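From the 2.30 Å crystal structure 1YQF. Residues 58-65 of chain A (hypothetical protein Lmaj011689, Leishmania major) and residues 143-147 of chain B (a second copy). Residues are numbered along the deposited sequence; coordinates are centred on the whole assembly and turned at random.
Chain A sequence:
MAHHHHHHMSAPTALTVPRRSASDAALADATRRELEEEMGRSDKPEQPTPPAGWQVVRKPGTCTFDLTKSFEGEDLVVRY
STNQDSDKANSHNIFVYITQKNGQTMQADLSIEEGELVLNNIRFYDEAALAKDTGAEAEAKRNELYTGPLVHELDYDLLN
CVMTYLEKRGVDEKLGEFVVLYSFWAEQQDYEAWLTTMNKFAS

Chain A 58-65: RKPGTCTF
Chain B, residues 143-147: NELYT

The chain A stretch is a tight turn that leads into a strand at A:Thr64 and A:Phe65. A:Lys59 to A:Thr62 form a type II beta turn, closed by A:Thr62 N to A:Lys59 O at 3.0 Å. A:Pro60 (phi/psi -39/120) and A:Gly61 (83/-1) occupy its middle; the positive phi at A:Gly61 favours glycine. A:Lys59 O also accepts from A:Thr62 OG1 at 2.6 Å, with chi1 of A:Thr62 in p. That same OG1 accepts from A:Thr64 N at 3.2 Å, so one hydroxyl both gives and receives. A:Lys59 N donates to A:Thr64 O at 3.1 Å, which ties the two arms together.

In chain B, a weakly bonded helix runs through about B:Asn143 (-64/-22) and B:Glu144 (-82/-31). B:Leu145 (-78/160) and B:Tyr146 (-55/121) are extended. The backbones come nearest at A:Thr62 and B:Leu145, CA to CA 4.6 Å.

One direct backbone hydrogen bond joins the stretches: A:Cys63 N donates to B:Glu144 O at 3.0 Å, nearly straight at 173°. A water adds a second link. It donates to A:Gly61 O at 2.9 Å and accepts from B:Tyr146 N at 3.2 Å, satisfying both backbone groups.

B:Glu144 (chi m, t, -72°) turns its carboxylate to A:Lys59. NZ of A:Lys59 lies 2.6 Å from OE2 of B:Glu144, a short salt bridge between opposite charges. The lysine has chi1 -147°, then m, t, p.

Van der Waals contacts fill in around these polar links. B:Leu145 (m, t) points its CA-to-CB bond away, yet its end comes nearer: CD2 packs 3.2 Å from A:Gly61 O and 4.2 Å from A:Thr62 CG2. The CA-to-CB bond of A:Cys63 (chi1 m) points toward chain B, and its SG lies 3.7 Å from B:Tyr146 CB. B:Tyr146 is t; its OH is hydrogen-bonded elsewhere in the structure.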

# COMPACT_ATOMS: atom_id res chain seq x y z
N ARG A 58 3.65 -23.12 -8.48
CA ARG A 58 2.65 -22.26 -7.86
C ARG A 58 2.82 -22.23 -6.34
O ARG A 58 3.00 -23.26 -5.70
CB ARG A 58 1.25 -22.80 -8.20
CG ARG A 58 0.10 -22.08 -7.51
CD ARG A 58 -1.21 -22.85 -7.56
NE ARG A 58 -1.81 -22.80 -8.89
CZ ARG A 58 -3.01 -22.29 -9.18
NH1 ARG A 58 -3.78 -21.76 -8.23
NH2 ARG A 58 -3.44 -22.31 -10.44
N LYS A 59 2.77 -21.02 -5.77
CA LYS A 59 2.70 -20.83 -4.33
C LYS A 59 1.33 -21.37 -3.89
O LYS A 59 0.32 -20.77 -4.21
CB LYS A 59 2.85 -19.34 -3.98
CG LYS A 59 3.56 -19.03 -2.66
CD LYS A 59 2.73 -19.46 -1.46
CE LYS A 59 3.16 -18.73 -0.19
NZ LYS A 59 2.63 -17.34 -0.13
N PRO A 60 1.30 -22.51 -3.17
CA PRO A 60 0.04 -23.23 -2.89
C PRO A 60 -1.18 -22.36 -2.55
O PRO A 60 -1.17 -21.58 -1.60
CB PRO A 60 0.42 -24.13 -1.69
CG PRO A 60 1.84 -23.74 -1.32
CD PRO A 60 2.45 -23.21 -2.57
N GLY A 61 -2.23 -22.50 -3.37
CA GLY A 61 -3.50 -21.83 -3.14
C GLY A 61 -3.60 -20.40 -3.64
O GLY A 61 -4.66 -19.78 -3.51
N THR A 62 -2.52 -19.87 -4.22
CA THR A 62 -2.46 -18.47 -4.63
C THR A 62 -2.33 -18.31 -6.14
O THR A 62 -2.22 -19.29 -6.87
CB THR A 62 -1.28 -17.74 -3.94
OG1 THR A 62 -0.03 -18.17 -4.51
CG2 THR A 62 -1.17 -18.10 -2.46
N CYS A 63 -2.33 -17.06 -6.58
CA CYS A 63 -2.12 -16.71 -7.98
C CYS A 63 -0.68 -16.27 -8.23
O CYS A 63 -0.38 -15.64 -9.24
CB CYS A 63 -3.10 -15.61 -8.39
SG CYS A 63 -4.74 -16.26 -8.74
N THR A 64 0.21 -16.61 -7.30
CA THR A 64 1.63 -16.30 -7.42
C THR A 64 2.37 -17.50 -7.99
O THR A 64 2.14 -18.63 -7.58
CB THR A 64 2.21 -15.96 -6.05
OG1 THR A 64 1.46 -14.89 -5.46
CG2 THR A 64 3.61 -15.40 -6.17
N PHE A 65 3.26 -17.24 -8.94
CA PHE A 65 4.05 -18.29 -9.57
C PHE A 65 5.52 -17.89 -9.63
O PHE A 65 5.86 -16.73 -9.83
CB PHE A 65 3.55 -18.56 -10.99
CG PHE A 65 2.14 -19.08 -11.04
CD1 PHE A 65 1.06 -18.20 -11.02
CD2 PHE A 65 1.89 -20.45 -11.11
CE1 PHE A 65 -0.25 -18.68 -11.07
CE2 PHE A 65 0.58 -20.93 -11.17
CZ PHE A 65 -0.49 -20.05 -11.15
N ASN B 143 -4.18 -10.48 -0.77
CA ASN B 143 -3.56 -9.93 -1.98
C ASN B 143 -2.93 -11.01 -2.88
O ASN B 143 -2.73 -10.79 -4.07
CB ASN B 143 -2.49 -8.89 -1.63
CG ASN B 143 -3.08 -7.59 -1.10
OD1 ASN B 143 -4.24 -7.26 -1.36
ND2 ASN B 143 -2.28 -6.85 -0.35
N GLU B 144 -2.62 -12.16 -2.29
CA GLU B 144 -2.05 -13.28 -3.03
C GLU B 144 -3.12 -14.10 -3.75
O GLU B 144 -2.84 -14.68 -4.80
CB GLU B 144 -1.27 -14.19 -2.09
CG GLU B 144 0.05 -13.60 -1.60
CD GLU B 144 0.84 -14.58 -0.76
OE1 GLU B 144 0.44 -14.84 0.39
OE2 GLU B 144 1.86 -15.09 -1.27
N LEU B 145 -4.32 -14.17 -3.18
CA LEU B 145 -5.39 -14.99 -3.73
C LEU B 145 -6.06 -14.34 -4.94
O LEU B 145 -5.98 -13.13 -5.14
CB LEU B 145 -6.45 -15.29 -2.67
CG LEU B 145 -5.97 -15.93 -1.36
CD1 LEU B 145 -7.15 -16.19 -0.44
CD2 LEU B 145 -5.18 -17.21 -1.61
N TYR B 146 -6.73 -15.17 -5.74
CA TYR B 146 -7.50 -14.71 -6.88
C TYR B 146 -8.49 -13.66 -6.41
O TYR B 146 -9.31 -13.94 -5.55
CB TYR B 146 -8.26 -15.87 -7.51
CG TYR B 146 -9.08 -15.50 -8.73
CD1 TYR B 146 -8.51 -14.81 -9.80
CD2 TYR B 146 -10.42 -15.85 -8.82
CE1 TYR B 146 -9.26 -14.48 -10.92
CE2 TYR B 146 -11.18 -15.52 -9.94
CZ TYR B 146 -10.59 -14.84 -10.98
OH TYR B 146 -11.35 -14.53 -12.09
N THR B 147 -8.40 -12.46 -6.97
CA THR B 147 -9.26 -11.34 -6.56
C THR B 147 -10.58 -11.29 -7.30
O THR B 147 -11.42 -10.44 -7.01
CB THR B 147 -8.52 -10.00 -6.75
OG1 THR B 147 -8.16 -9.83 -8.13
CG2 THR B 147 -7.20 -9.97 -5.99
O HOH W 1 -6.22 -18.27 -5.42